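Local atomic coordinates of kallistatin (Homo sapiens, PDB entry 6F4V), a protein that inhibits the amidolytic and kininogenase activities of tissue kallikrein, as a secreted serpin cleaved at its reactive site to form a stable equimolar complex with the enzyme. Residues 184-189 with 194-199; 198-203 with 324-329; 214-219 with 237-242; 321-324 with 329-332. All coordinates share one frame; numbering follows the deposited sequence.

Contact 1. Residues 184-189 with 194-199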
loop_
_atom_site.group_PDB
_atom_site.type_symbol
_atom_site.label_atom_id
_atom_site.label_comp_id
_atom_site.label_asym_id
_atom_site.label_seq_id
_atom_site.Cartn_x
_atom_site.Cartn_y
_atom_site.Cartn_z
ATOM N N PRO A 184 -8.382 -5.514 -27.770
ATOM C CA PRO A 184 -7.776 -4.173 -27.659
ATOM C C PRO A 184 -8.784 -3.030 -27.897
ATOM O O PRO A 184 -9.618 -3.136 -28.789
ATOM C CB PRO A 184 -6.698 -4.170 -28.757
ATOM C CG PRO A 184 -6.434 -5.605 -29.072
ATOM C CD PRO A 184 -7.731 -6.324 -28.829
ATOM N N LYS A 185 -8.706 -1.977 -27.085
ATOM C CA LYS A 185 -9.562 -0.781 -27.213
ATOM C C LYS A 185 -8.776 0.491 -26.919
ATOM O O LYS A 185 -7.718 0.464 -26.272
ATOM C CB LYS A 185 -10.737 -0.833 -26.245
ATOM C CG LYS A 185 -11.740 -1.942 -26.478
ATOM C CD LYS A 185 -12.684 -1.644 -27.638
ATOM C CE LYS A 185 -13.138 -2.931 -28.277
ATOM N NZ LYS A 185 -14.114 -2.671 -29.360
ATOM N N ASP A 186 -9.327 1.617 -27.343
ATOM C CA ASP A 186 -8.701 2.894 -27.096
ATOM C C ASP A 186 -8.865 3.304 -25.611
ATOM O O ASP A 186 -9.908 3.078 -25.014
ATOM C CB ASP A 186 -9.295 3.965 -27.982
ATOM C CG ASP A 186 -8.827 3.855 -29.422
ATOM O OD1 ASP A 186 -7.846 3.123 -29.725
ATOM O OD2 ASP A 186 -9.447 4.544 -30.225
ATOM N N PHE A 187 -7.801 3.861 -25.066
ATOM C CA PHE A 187 -7.777 4.402 -23.711
ATOM C C PHE A 187 -7.263 5.824 -23.844
ATOM O O PHE A 187 -6.154 6.048 -24.332
ATOM C CB PHE A 187 -6.850 3.558 -22.827
ATOM C CG PHE A 187 -6.889 3.929 -21.370
ATOM C CD1 PHE A 187 -6.158 5.006 -20.896
ATOM C CD2 PHE A 187 -7.631 3.188 -20.480
ATOM C CE1 PHE A 187 -6.187 5.333 -19.539
ATOM C CE2 PHE A 187 -7.676 3.509 -19.139
ATOM C CZ PHE A 187 -6.949 4.580 -18.670
ATOM N N TYR A 188 -8.066 6.774 -23.387
ATOM C CA TYR A 188 -7.825 8.208 -23.564
ATOM C C TYR A 188 -7.091 8.732 -22.343
ATOM O O TYR A 188 -7.698 9.071 -21.342
ATOM C CB TYR A 188 -9.159 8.944 -23.811
ATOM C CG TYR A 188 -9.981 8.233 -24.884
ATOM C CD1 TYR A 188 -9.575 8.230 -26.218
ATOM C CD2 TYR A 188 -11.131 7.503 -24.548
ATOM C CE1 TYR A 188 -10.302 7.550 -27.185
ATOM C CE2 TYR A 188 -11.867 6.816 -25.511
ATOM C CZ TYR A 188 -11.437 6.850 -26.835
ATOM O OH TYR A 188 -12.139 6.165 -27.794
ATOM N N VAL A 189 -5.773 8.753 -22.447
ATOM C CA VAL A 189 -4.884 9.207 -21.373
ATOM C C VAL A 189 -5.160 10.675 -21.080
ATOM O O VAL A 189 -5.334 11.081 -19.914
ATOM C CB VAL A 189 -3.420 8.970 -21.767
ATOM C CG1 VAL A 189 -2.446 9.560 -20.732
ATOM C CG2 VAL A 189 -3.171 7.486 -21.983
ATOM N N THR A 194 -3.778 8.897 -26.775
ATOM C CA THR A 194 -4.636 7.731 -26.826
ATOM C C THR A 194 -3.744 6.510 -26.984
ATOM O O THR A 194 -2.883 6.483 -27.857
ATOM C CB THR A 194 -5.645 7.837 -27.990
ATOM O OG1 THR A 194 -6.457 9.004 -27.814
ATOM C CG2 THR A 194 -6.554 6.610 -28.034
ATOM N N VAL A 195 -3.959 5.496 -26.149
ATOM C CA VAL A 195 -3.181 4.260 -26.229
ATOM C C VAL A 195 -4.122 3.098 -26.435
ATOM O O VAL A 195 -5.327 3.243 -26.328
ATOM C CB VAL A 195 -2.297 4.044 -24.980
ATOM C CG1 VAL A 195 -1.315 5.205 -24.805
ATOM C CG2 VAL A 195 -3.144 3.861 -23.729
ATOM N N ARG A 196 -3.561 1.937 -26.736
ATOM C CA ARG A 196 -4.352 0.735 -26.929
ATOM C C ARG A 196 -4.150 -0.167 -25.749
ATOM O O ARG A 196 -3.035 -0.377 -25.337
ATOM C CB ARG A 196 -3.916 -0.027 -28.177
ATOM C CG ARG A 196 -4.095 0.756 -29.455
ATOM C CD ARG A 196 -4.918 -0.038 -30.448
ATOM N NE ARG A 196 -6.342 0.239 -30.291
ATOM C CZ ARG A 196 -7.325 -0.457 -30.849
ATOM N NH1 ARG A 196 -8.571 -0.063 -30.654
ATOM N NH2 ARG A 196 -7.087 -1.543 -31.573
ATOM N N VAL A 197 -5.232 -0.730 -25.236
ATOM C CA VAL A 197 -5.148 -1.646 -24.091
ATOM C C VAL A 197 -6.102 -2.799 -24.304
ATOM O O VAL A 197 -7.172 -2.598 -24.872
ATOM C CB VAL A 197 -5.480 -0.945 -22.745
ATOM C CG1 VAL A 197 -4.677 0.320 -22.595
ATOM C CG2 VAL A 197 -6.952 -0.597 -22.623
ATOM N N PRO A 198 -5.739 -3.998 -23.817
ATOM C CA PRO A 198 -6.747 -5.059 -23.778
ATOM C C PRO A 198 -7.866 -4.670 -22.814
ATOM O O PRO A 198 -7.595 -4.386 -21.651
ATOM C CB PRO A 198 -5.987 -6.296 -23.285
ATOM C CG PRO A 198 -4.573 -5.912 -23.124
ATOM C CD PRO A 198 -4.414 -4.439 -23.344
ATOM N N MET A 199 -9.076 -4.586 -23.329
ATOM C CA MET A 199 -10.245 -4.223 -22.575
ATOM C C MET A 199 -11.094 -5.450 -22.310
ATOM O O MET A 199 -11.587 -6.106 -23.240
ATOM C CB MET A 199 -11.045 -3.149 -23.326
ATOM C CG MET A 199 -12.134 -2.480 -22.493
ATOM S SD MET A 199 -11.478 -1.399 -21.182
ATOM C CE MET A 199 -10.906 -0.014 -22.133
#
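Pro-184 faces Pro-198, and its CB also lies over one face of the Arg-196 guanidinium, 3.9 Å from NH2. Lys-185 N donates to Val-197 O (2.8 Å), and Val-197 N returns a bond to Lys-185 O. The Lys-185 side chain meets Met-199 at about a right angle, with CG only 3.4 Å from Met-199 CB, a tight fit. Asp-186 shares its face with Arg-196. Asp-186 OD1 reaches Arg-196 NE at 3.3 Å, at the guanidinium edge, in a salt bridge whose hydrogen bonds are weak, with the carboxylate and guanidinium planes 70° apart. Phe-187 N bonds to Val-195 O, while CG anti to the backbone N (chi1 -173°) takes the ring away from strand 194-199 and leaves CB against Val-195 CG2 (3.8 Å) and Val-197 CG1. Tyr-188 runs beside Thr-194, whose OG1 lies near the ring plane at the CD1 edge. Val-189 CG2 then packs on Val-195 CG2 as the chain turns the corner. Phe-187 and Val-197 lean on Pro-273, and another protein chain bonds to the Tyr-188 backbone. This is a strongly twisted antiparallel beta hairpin, usually called s4C and s3C in serpin sheet C.

Contact 2. Residues 198-203 with 324-329; sequences PMMLQD and VDEAGT
The sulfur of Met-200 sits squarely over one face of the peptide that joins Asp-325 to Glu-326, with SD 3.3 Å from Asp-325 C. A second flat group, the Asp-325 carboxylate, is held by its own loop: Gly-328 N meets OD1 nearly along the C-O bond, whereas Ala-327 N arrives from above the plane, about 50° out of it. The bond from Ala-327 N is an Asx turn, and with Gly-328 N the pair forms an Asx motif, placed where strand 312-324 hands over to strand 328-340. In a serpin this corresponds to the breach, the top of sheet A where the reactive loop enters, and strand 193-202 comes against it from sheet C. Asp-325 N bonds back to Gly-328 O at 3.0 Å.

Met-200 is the one residue of 198-203 that reaches across. Its CG lies beside the backbone N and the chain then runs extended (chi2 -174°), which delivers SD to the peptide; a bend at the last torsion lays CE against Val-324 CG1. Glu-326 bends at chi2, and the polar end continues to Thr-182 through OE2. Asp-325 O is bound by Trp-173 NE1, and Phe-177 packs on Met-200. Across the contact itself the grip is dispersion and sulfur packing without polar pairing, finishing with the flank of Glu-326, whose CG lies 3.6 Å from Met-200 SD.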
loop_
_atom_site.group_PDB
_atom_site.type_symbol
_atom_site.label_atom_id
_atom_site.label_comp_id
_atom_site.label_asym_id
_atom_site.label_seq_id
_atom_site.Cartn_x
_atom_site.Cartn_y
_atom_site.Cartn_z
ATOM N N PRO A 198 -5.739 -3.998 -23.817
ATOM C CA PRO A 198 -6.747 -5.059 -23.778
ATOM C C PRO A 198 -7.866 -4.670 -22.814
ATOM O O PRO A 198 -7.595 -4.386 -21.651
ATOM C CB PRO A 198 -5.987 -6.296 -23.285
ATOM C CG PRO A 198 -4.573 -5.912 -23.124
ATOM C CD PRO A 198 -4.414 -4.439 -23.344
ATOM N N MET A 199 -9.076 -4.586 -23.329
ATOM C CA MET A 199 -10.245 -4.223 -22.575
ATOM C C MET A 199 -11.094 -5.450 -22.310
ATOM O O MET A 199 -11.587 -6.106 -23.240
ATOM C CB MET A 199 -11.045 -3.149 -23.326
ATOM C CG MET A 199 -12.134 -2.480 -22.493
ATOM S SD MET A 199 -11.478 -1.399 -21.182
ATOM C CE MET A 199 -10.906 -0.014 -22.133
ATOM N N MET A 200 -11.258 -5.760 -21.032
ATOM C CA MET A 200 -12.124 -6.845 -20.597
ATOM C C MET A 200 -13.542 -6.356 -20.653
ATOM O O MET A 200 -13.788 -5.155 -20.504
ATOM C CB MET A 200 -11.782 -7.298 -19.155
ATOM C CG MET A 200 -10.304 -7.505 -18.983
ATOM S SD MET A 200 -9.830 -8.187 -17.415
ATOM C CE MET A 200 -10.231 -6.776 -16.348
ATOM N N LEU A 201 -14.473 -7.279 -20.842
ATOM C CA LEU A 201 -15.895 -6.945 -20.935
ATOM C C LEU A 201 -16.750 -8.001 -20.230
ATOM O O LEU A 201 -16.578 -9.188 -20.455
ATOM C CB LEU A 201 -16.308 -6.850 -22.405
ATOM C CG LEU A 201 -17.807 -6.687 -22.697
ATOM C CD1 LEU A 201 -18.313 -5.404 -22.077
ATOM C CD2 LEU A 201 -18.061 -6.722 -24.200
ATOM N N GLN A 202 -17.646 -7.556 -19.356
ATOM C CA GLN A 202 -18.738 -8.369 -18.859
ATOM C C GLN A 202 -19.990 -7.525 -18.888
ATOM O O GLN A 202 -19.929 -6.342 -18.640
ATOM C CB GLN A 202 -18.491 -8.973 -17.456
ATOM C CG GLN A 202 -18.244 -8.015 -16.325
ATOM C CD GLN A 202 -18.091 -8.724 -15.005
ATOM O OE1 GLN A 202 -19.078 -9.159 -14.413
ATOM N NE2 GLN A 202 -16.855 -8.837 -14.522
ATOM N N ASP A 203 -21.120 -8.148 -19.235
ATOM C CA ASP A 203 -22.401 -7.441 -19.325
ATOM C C ASP A 203 -23.638 -8.212 -18.829
ATOM O O ASP A 203 -24.761 -7.723 -18.989
ATOM C CB ASP A 203 -22.608 -6.941 -20.740
ATOM C CG ASP A 203 -22.612 -8.070 -21.777
ATOM O OD1 ASP A 203 -22.657 -9.260 -21.411
ATOM O OD2 ASP A 203 -22.534 -7.761 -22.971
ATOM N N VAL A 324 -4.164 -6.648 -12.946
ATOM C CA VAL A 324 -5.585 -6.877 -13.059
ATOM C C VAL A 324 -5.841 -7.662 -14.340
ATOM O O VAL A 324 -5.411 -7.265 -15.437
ATOM C CB VAL A 324 -6.350 -5.525 -13.064
ATOM C CG1 VAL A 324 -7.794 -5.689 -13.515
ATOM C CG2 VAL A 324 -6.259 -4.880 -11.657
ATOM N N ASP A 325 -6.547 -8.775 -14.202
ATOM C CA ASP A 325 -6.960 -9.546 -15.376
ATOM C C ASP A 325 -8.368 -10.124 -15.174
ATOM O O ASP A 325 -9.105 -9.719 -14.276
ATOM C CB ASP A 325 -5.923 -10.629 -15.687
ATOM C CG ASP A 325 -5.873 -11.718 -14.632
ATOM O OD1 ASP A 325 -6.786 -11.863 -13.771
ATOM O OD2 ASP A 325 -4.876 -12.453 -14.637
ATOM N N GLU A 326 -8.745 -11.065 -16.045
ATOM C CA GLU A 326 -10.105 -11.532 -16.106
ATOM C C GLU A 326 -10.499 -12.351 -14.901
ATOM O O GLU A 326 -11.665 -12.410 -14.587
ATOM C CB GLU A 326 -10.332 -12.386 -17.381
ATOM C CG GLU A 326 -10.215 -11.591 -18.665
ATOM C CD GLU A 326 -8.831 -11.567 -19.259
ATOM O OE1 GLU A 326 -7.858 -11.879 -18.560
ATOM O OE2 GLU A 326 -8.721 -11.241 -20.455
ATOM N N ALA A 327 -9.545 -12.984 -14.242
ATOM C CA ALA A 327 -9.813 -13.869 -13.125
ATOM C C ALA A 327 -9.754 -13.158 -11.746
ATOM O O ALA A 327 -10.425 -13.571 -10.794
ATOM C CB ALA A 327 -8.800 -15.011 -13.122
ATOM N N GLY A 328 -8.945 -12.116 -11.652
ATOM C CA GLY A 328 -8.828 -11.364 -10.413
ATOM C C GLY A 328 -7.741 -10.321 -10.425
ATOM O O GLY A 328 -7.339 -9.791 -11.469
ATOM N N THR A 329 -7.238 -10.035 -9.235
ATOM C CA THR A 329 -6.179 -9.046 -9.021
ATOM C C THR A 329 -5.031 -9.658 -8.258
ATOM O O THR A 329 -5.254 -10.396 -7.310
ATOM C CB THR A 329 -6.748 -7.859 -8.173
ATOM O OG1 THR A 329 -7.790 -7.222 -8.907
ATOM C CG2 THR A 329 -5.690 -6.833 -7.815
#

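Contact 3. Residues 214-219 with 237-242; sequences YLPCSV and QGKMRE. With Z9L (methyl 2,3,6-tri-O-sulfo-alpha-D-glucopyranoside), chain C.
Pro-216 and Lys-239 meet through their aliphatic parts, and the proline ring can be followed round. Pro-216 CB sits 4.0 Å from both CB and CG of Lys-239, whose chain passes at about a right angle. Pro-216 CG, the next ring atom, makes the closest approach: it lies 3.9 Å from Lys-239 CB and 3.6 Å from Glu-242 OE2. Pro-216 CD, closing the ring, has Glu-242 OE2 again, at 4.1 Å. The carboxylate gets there because the Glu-242 chain is extended beyond CG (chi2 -152°) and reaches the proline from the first turn of helix 240-244. Lys-239 is the N-cap residue of that helix, and Pro-216 is the centre of an inverse gamma turn leading into strand 217-223. Ile-243 packs on the same proline, and the Pro-216 backbone is bonded to Asn-236.

At the other end of segment 214-219, Tyr-214 belongs to the glycan pocket. The methyl carbon C7 of the sulfated glucoside stands over the centre of its ring, 3.4 Å above the plane, and O1 lies over the same face, 3.4 Å from CE1. Arg-254 and the backbone N of Arg-213 hydrogen-bond to the sulfated ligand. The proline contact is thus apolar packing beside a carboxylate, while the tyrosine gives the ligand's methyl a CH-pi platform and leaves hydrogen bonding to its neighbours.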
loop_
_atom_site.group_PDB
_atom_site.type_symbol
_atom_site.label_atom_id
_atom_site.label_comp_id
_atom_site.label_asym_id
_atom_site.label_seq_id
_atom_site.Cartn_x
_atom_site.Cartn_y
_atom_site.Cartn_z
ATOM N N TYR A 214 -22.952 14.513 -6.347
ATOM C CA TYR A 214 -22.210 15.608 -5.731
ATOM C C TYR A 214 -20.836 15.822 -6.383
ATOM O O TYR A 214 -20.235 16.880 -6.190
ATOM C CB TYR A 214 -21.960 15.361 -4.232
ATOM C CG TYR A 214 -23.110 15.575 -3.258
ATOM C CD1 TYR A 214 -23.967 14.521 -2.900
ATOM C CD2 TYR A 214 -23.304 16.818 -2.634
ATOM C CE1 TYR A 214 -24.992 14.704 -1.973
ATOM C CE2 TYR A 214 -24.326 17.013 -1.721
ATOM C CZ TYR A 214 -25.168 15.959 -1.383
ATOM O OH TYR A 214 -26.186 16.176 -0.472
ATOM N N LEU A 215 -20.304 14.822 -7.084
ATOM C CA LEU A 215 -18.946 14.886 -7.619
ATOM C C LEU A 215 -18.911 14.394 -9.037
ATOM O O LEU A 215 -19.701 13.541 -9.403
ATOM C CB LEU A 215 -18.014 13.988 -6.799
ATOM C CG LEU A 215 -17.895 14.301 -5.318
ATOM C CD1 LEU A 215 -17.108 13.172 -4.649
ATOM C CD2 LEU A 215 -17.185 15.634 -5.106
ATOM N N PRO A 216 -17.949 14.871 -9.837
ATOM C CA PRO A 216 -17.870 14.437 -11.230
ATOM C C PRO A 216 -17.181 13.070 -11.391
ATOM O O PRO A 216 -16.093 12.974 -11.951
ATOM C CB PRO A 216 -17.082 15.597 -11.904
ATOM C CG PRO A 216 -16.178 16.075 -10.817
ATOM C CD PRO A 216 -16.997 15.960 -9.550
ATOM N N CYS A 217 -17.840 12.004 -10.937
ATOM C CA CYS A 217 -17.277 10.667 -11.045
ATOM C C CYS A 217 -18.337 9.612 -10.879
ATOM O O CYS A 217 -19.442 9.890 -10.408
ATOM C CB CYS A 217 -16.157 10.447 -9.999
ATOM S SG CYS A 217 -16.700 10.336 -8.279
ATOM N N SER A 218 -17.999 8.405 -11.342
ATOM C CA SER A 218 -18.703 7.193 -10.982
ATOM C C SER A 218 -17.806 6.308 -10.123
ATOM O O SER A 218 -16.595 6.417 -10.168
ATOM C CB SER A 218 -19.130 6.444 -12.246
ATOM O OG SER A 218 -20.009 7.230 -13.045
ATOM N N VAL A 219 -18.409 5.423 -9.353
ATOM C CA VAL A 219 -17.684 4.538 -8.453
ATOM C C VAL A 219 -18.262 3.136 -8.607
ATOM O O VAL A 219 -19.474 2.948 -8.542
ATOM C CB VAL A 219 -17.821 5.013 -6.986
ATOM C CG1 VAL A 219 -17.064 4.102 -6.017
ATOM C CG2 VAL A 219 -17.346 6.464 -6.840
ATOM N N GLN A 237 -14.087 12.820 -17.742
ATOM C CA GLN A 237 -12.888 13.233 -18.483
ATOM C C GLN A 237 -12.372 14.599 -18.004
ATOM O O GLN A 237 -13.149 15.535 -17.869
ATOM C CB GLN A 237 -13.112 13.200 -20.007
ATOM C CG GLN A 237 -14.307 13.940 -20.579
ATOM C CD GLN A 237 -14.533 13.593 -22.072
ATOM O OE1 GLN A 237 -14.333 14.427 -22.970
ATOM N NE2 GLN A 237 -14.914 12.339 -22.332
ATOM N N GLY A 238 -11.087 14.687 -17.675
ATOM C CA GLY A 238 -10.500 15.955 -17.201
ATOM C C GLY A 238 -10.761 16.351 -15.741
ATOM O O GLY A 238 -10.372 17.443 -15.306
ATOM N N LYS A 239 -11.403 15.475 -14.962
ATOM C CA LYS A 239 -11.840 15.839 -13.618
ATOM C C LYS A 239 -11.087 15.052 -12.539
ATOM O O LYS A 239 -11.472 15.092 -11.369
ATOM C CB LYS A 239 -13.358 15.655 -13.489
ATOM C CG LYS A 239 -14.175 16.540 -14.458
ATOM C CD LYS A 239 -14.057 18.024 -14.085
ATOM C CE LYS A 239 -14.872 18.923 -15.009
ATOM N NZ LYS A 239 -16.297 18.925 -14.563
ATOM N N MET A 240 -9.973 14.421 -12.919
ATOM C CA MET A 240 -9.187 13.633 -11.979
ATOM C C MET A 240 -8.779 14.476 -10.789
ATOM O O MET A 240 -8.931 14.048 -9.639
ATOM C CB MET A 240 -7.926 13.038 -12.647
ATOM C CG MET A 240 -7.010 12.288 -11.683
ATOM S SD MET A 240 -7.799 10.907 -10.821
ATOM C CE MET A 240 -7.822 9.650 -12.114
ATOM N N ARG A 241 -8.258 15.686 -11.045
ATOM C CA ARG A 241 -7.828 16.528 -9.922
ATOM C C ARG A 241 -8.940 16.871 -8.955
ATOM O O ARG A 241 -8.696 16.905 -7.736
ATOM C CB ARG A 241 -7.114 17.829 -10.362
ATOM C CG ARG A 241 -5.622 17.665 -10.621
ATOM C CD ARG A 241 -4.855 17.098 -9.427
ATOM N NE ARG A 241 -4.798 17.983 -8.258
ATOM C CZ ARG A 241 -4.423 17.610 -7.028
ATOM N NH1 ARG A 241 -4.112 16.344 -6.757
ATOM N NH2 ARG A 241 -4.377 18.519 -6.053
ATOM N N GLU A 242 -10.140 17.113 -9.472
ATOM C CA GLU A 242 -11.283 17.444 -8.617
ATOM C C GLU A 242 -11.632 16.306 -7.632
ATOM O O GLU A 242 -12.010 16.525 -6.458
ATOM C CB GLU A 242 -12.528 17.768 -9.445
ATOM C CG GLU A 242 -12.317 18.942 -10.404
ATOM C CD GLU A 242 -13.589 19.719 -10.728
ATOM O OE1 GLU A 242 -13.442 20.788 -11.376
ATOM O OE2 GLU A 242 -14.719 19.304 -10.329
HETATM O O4 Z9L C . -29.796 12.872 -1.594
HETATM C C4 Z9L C . -29.614 13.505 -2.897
HETATM C C5 Z9L C . -28.194 13.406 -3.471
HETATM O O5 Z9L C . -28.155 14.084 -4.773
HETATM C C6 Z9L C . -27.716 11.999 -3.679
HETATM O O6 Z9L C . -26.511 12.021 -4.408
HETATM S S1 Z9L C . -25.570 10.660 -4.231
HETATM O O7 Z9L C . -25.047 10.668 -2.651
HETATM O O11 Z9L C . -24.295 10.733 -5.269
HETATM O O15 Z9L C . -26.504 9.316 -4.524
HETATM C C3 Z9L C . -29.912 14.963 -2.672
HETATM O O3 Z9L C . -31.341 15.049 -2.385
HETATM S S2 Z9L C . -31.747 15.970 -1.070
HETATM O O8 Z9L C . -33.391 15.950 -0.882
HETATM O O9 Z9L C . -31.231 17.535 -1.322
HETATM O O10 Z9L C . -31.007 15.361 0.276
HETATM C C2 Z9L C . -29.559 15.943 -3.755
HETATM O O2 Z9L C . -30.699 16.188 -4.608
HETATM S S3 Z9L C . -30.932 17.711 -5.262
HETATM O O12 Z9L C . -32.483 17.724 -5.855
HETATM O O13 Z9L C . -29.887 17.966 -6.512
HETATM O O14 Z9L C . -30.742 18.918 -4.126
HETATM C C1 Z9L C . -28.368 15.557 -4.656
HETATM O O1 Z9L C . -27.220 16.134 -4.163
HETATM C C7 Z9L C . -26.132 16.329 -5.075
#

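Contact 4. Residues 321-324 with 329-332; sequences TLDV and TEAA
This is the turn end of the hairpin in serpin sheet A: strand 328-340, probably the inserted N-terminal part of the reactive loop (s4A) as in cleaved serpins, runs antiparallel between strands 312-324 and 159-172. Thr-321 and Ala-332 exchange two backbone bonds (Thr-321 N to Ala-332 O 2.8 Å, Ala-332 N to Thr-321 O 3.0 Å), as do Asp-323 and Glu-330. Glu-330 O receives Asp-323 N nearly head-on at 2.8 Å and also accepts from a water, its oxygen 2.9 Å away, that bonds to Thr-321 OG1.

On the face of Leu-322 and Ala-331, Leu-322 CG anti to the backbone N (chi1 179°) sends CD1 obliquely onto Thr-329 CG2, 3.6 Å away. Phe-30 packs on Leu-322 and Ala-331, and Thr-329 OG1 is bonded to Tyr-224 OH.

The carboxylates of Asp-323 and Glu-330 meet at a slant (Asp-323 OD2 to Glu-330 OE1 4.2 Å, planes 55° apart). Glu-330 OE2 has Tyr-168 OH; a water between the acids is doubtfully close, and Asp-323 has a second conformer. In this one, two acids so near could favour protonating one, though Tyr-168 OH and nearby Lys-147 would offset it; the four backbone bonds hold the pairing whatever the charge.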
loop_
_atom_site.group_PDB
_atom_site.type_symbol
_atom_site.label_atom_id
_atom_site.label_comp_id
_atom_site.label_asym_id
_atom_site.label_seq_id
_atom_site.Cartn_x
_atom_site.Cartn_y
_atom_site.Cartn_z
ATOM N N THR A 321 3.308 -3.231 -7.000
ATOM C CA THR A 321 2.815 -3.622 -8.338
ATOM C C THR A 321 1.370 -4.061 -8.285
ATOM O O THR A 321 0.946 -4.694 -7.319
ATOM C CB THR A 321 3.625 -4.820 -8.970
ATOM O OG1 THR A 321 3.477 -5.984 -8.130
ATOM C CG2 THR A 321 5.060 -4.517 -9.045
ATOM N N LEU A 322 0.638 -3.755 -9.341
ATOM C CA LEU A 322 -0.777 -4.122 -9.525
ATOM C C LEU A 322 -0.932 -4.830 -10.861
ATOM O O LEU A 322 -0.459 -4.306 -11.877
ATOM C CB LEU A 322 -1.643 -2.854 -9.589
ATOM C CG LEU A 322 -3.166 -3.037 -9.793
ATOM C CD1 LEU A 322 -3.751 -3.899 -8.694
ATOM C CD2 LEU A 322 -3.875 -1.698 -9.852
ATOM N N ASP A 323 -1.627 -5.966 -10.835
ATOM C CA ASP A 323 -1.928 -6.772 -12.026
ATOM C C ASP A 323 -3.405 -7.154 -11.982
ATOM O O ASP A 323 -3.836 -7.907 -11.095
ATOM C CB ASP A 323 -1.033 -8.034 -12.055
ATOM C CG ASP A 323 -1.132 -8.805 -13.357
ATOM O OD1 ASP A 323 -2.126 -8.664 -14.085
ATOM O OD2 ASP A 323 -0.220 -9.598 -13.652
ATOM N N VAL A 324 -4.164 -6.648 -12.946
ATOM C CA VAL A 324 -5.585 -6.877 -13.059
ATOM C C VAL A 324 -5.841 -7.662 -14.340
ATOM O O VAL A 324 -5.411 -7.265 -15.437
ATOM C CB VAL A 324 -6.350 -5.525 -13.064
ATOM C CG1 VAL A 324 -7.794 -5.689 -13.515
ATOM C CG2 VAL A 324 -6.259 -4.880 -11.657
ATOM N N THR A 329 -7.238 -10.035 -9.235
ATOM C CA THR A 329 -6.179 -9.046 -9.021
ATOM C C THR A 329 -5.031 -9.658 -8.258
ATOM O O THR A 329 -5.254 -10.396 -7.310
ATOM C CB THR A 329 -6.748 -7.859 -8.173
ATOM O OG1 THR A 329 -7.790 -7.222 -8.907
ATOM C CG2 THR A 329 -5.690 -6.833 -7.815
ATOM N N GLU A 330 -3.808 -9.311 -8.661
ATOM C CA GLU A 330 -2.616 -9.580 -7.906
ATOM C C GLU A 330 -1.956 -8.239 -7.581
ATOM O O GLU A 330 -1.778 -7.395 -8.459
ATOM C CB GLU A 330 -1.635 -10.448 -8.679
ATOM C CG GLU A 330 -0.391 -10.841 -7.890
ATOM C CD GLU A 330 0.659 -11.498 -8.782
ATOM O OE1 GLU A 330 0.875 -10.986 -9.890
ATOM O OE2 GLU A 330 1.259 -12.490 -8.369
ATOM N N ALA A 331 -1.646 -8.055 -6.314
ATOM C CA ALA A 331 -0.964 -6.820 -5.858
ATOM C C ALA A 331 0.104 -7.173 -4.840
ATOM O O ALA A 331 -0.086 -8.045 -3.997
ATOM C CB ALA A 331 -1.983 -5.815 -5.317
ATOM N N ALA A 332 1.267 -6.529 -4.951
ATOM C CA ALA A 332 2.338 -6.756 -4.055
ATOM C C ALA A 332 3.036 -5.448 -3.726
ATOM O O ALA A 332 2.976 -4.484 -4.484
ATOM C CB ALA A 332 3.324 -7.768 -4.631
HETATM O O HOH W 1 1.029 -7.536 -9.079
HETATM O O HOH W 2 1.819 -10.966 -12.242
#

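Contacts 1, 2 and 4 belong to one continuous sheet system, whereas contact 3 lies on the surface at the end of an inner strand of the other sheet. Contacts 1 and 2 share strand 193-202, and contacts 2 and 4 share strand 328-340, so contact 2 is the bridge between the two hairpins. The hairpins are built alike by backbone bonds, yet differ in place: contact 1 is partly exposed and carries a charged pair of opposite sign, while contact 4 is mostly buried, with small residues and two acids on one face. Contact 2 is buried and relies on a methionine; contact 3 on a proline, with the sugar site at its far end.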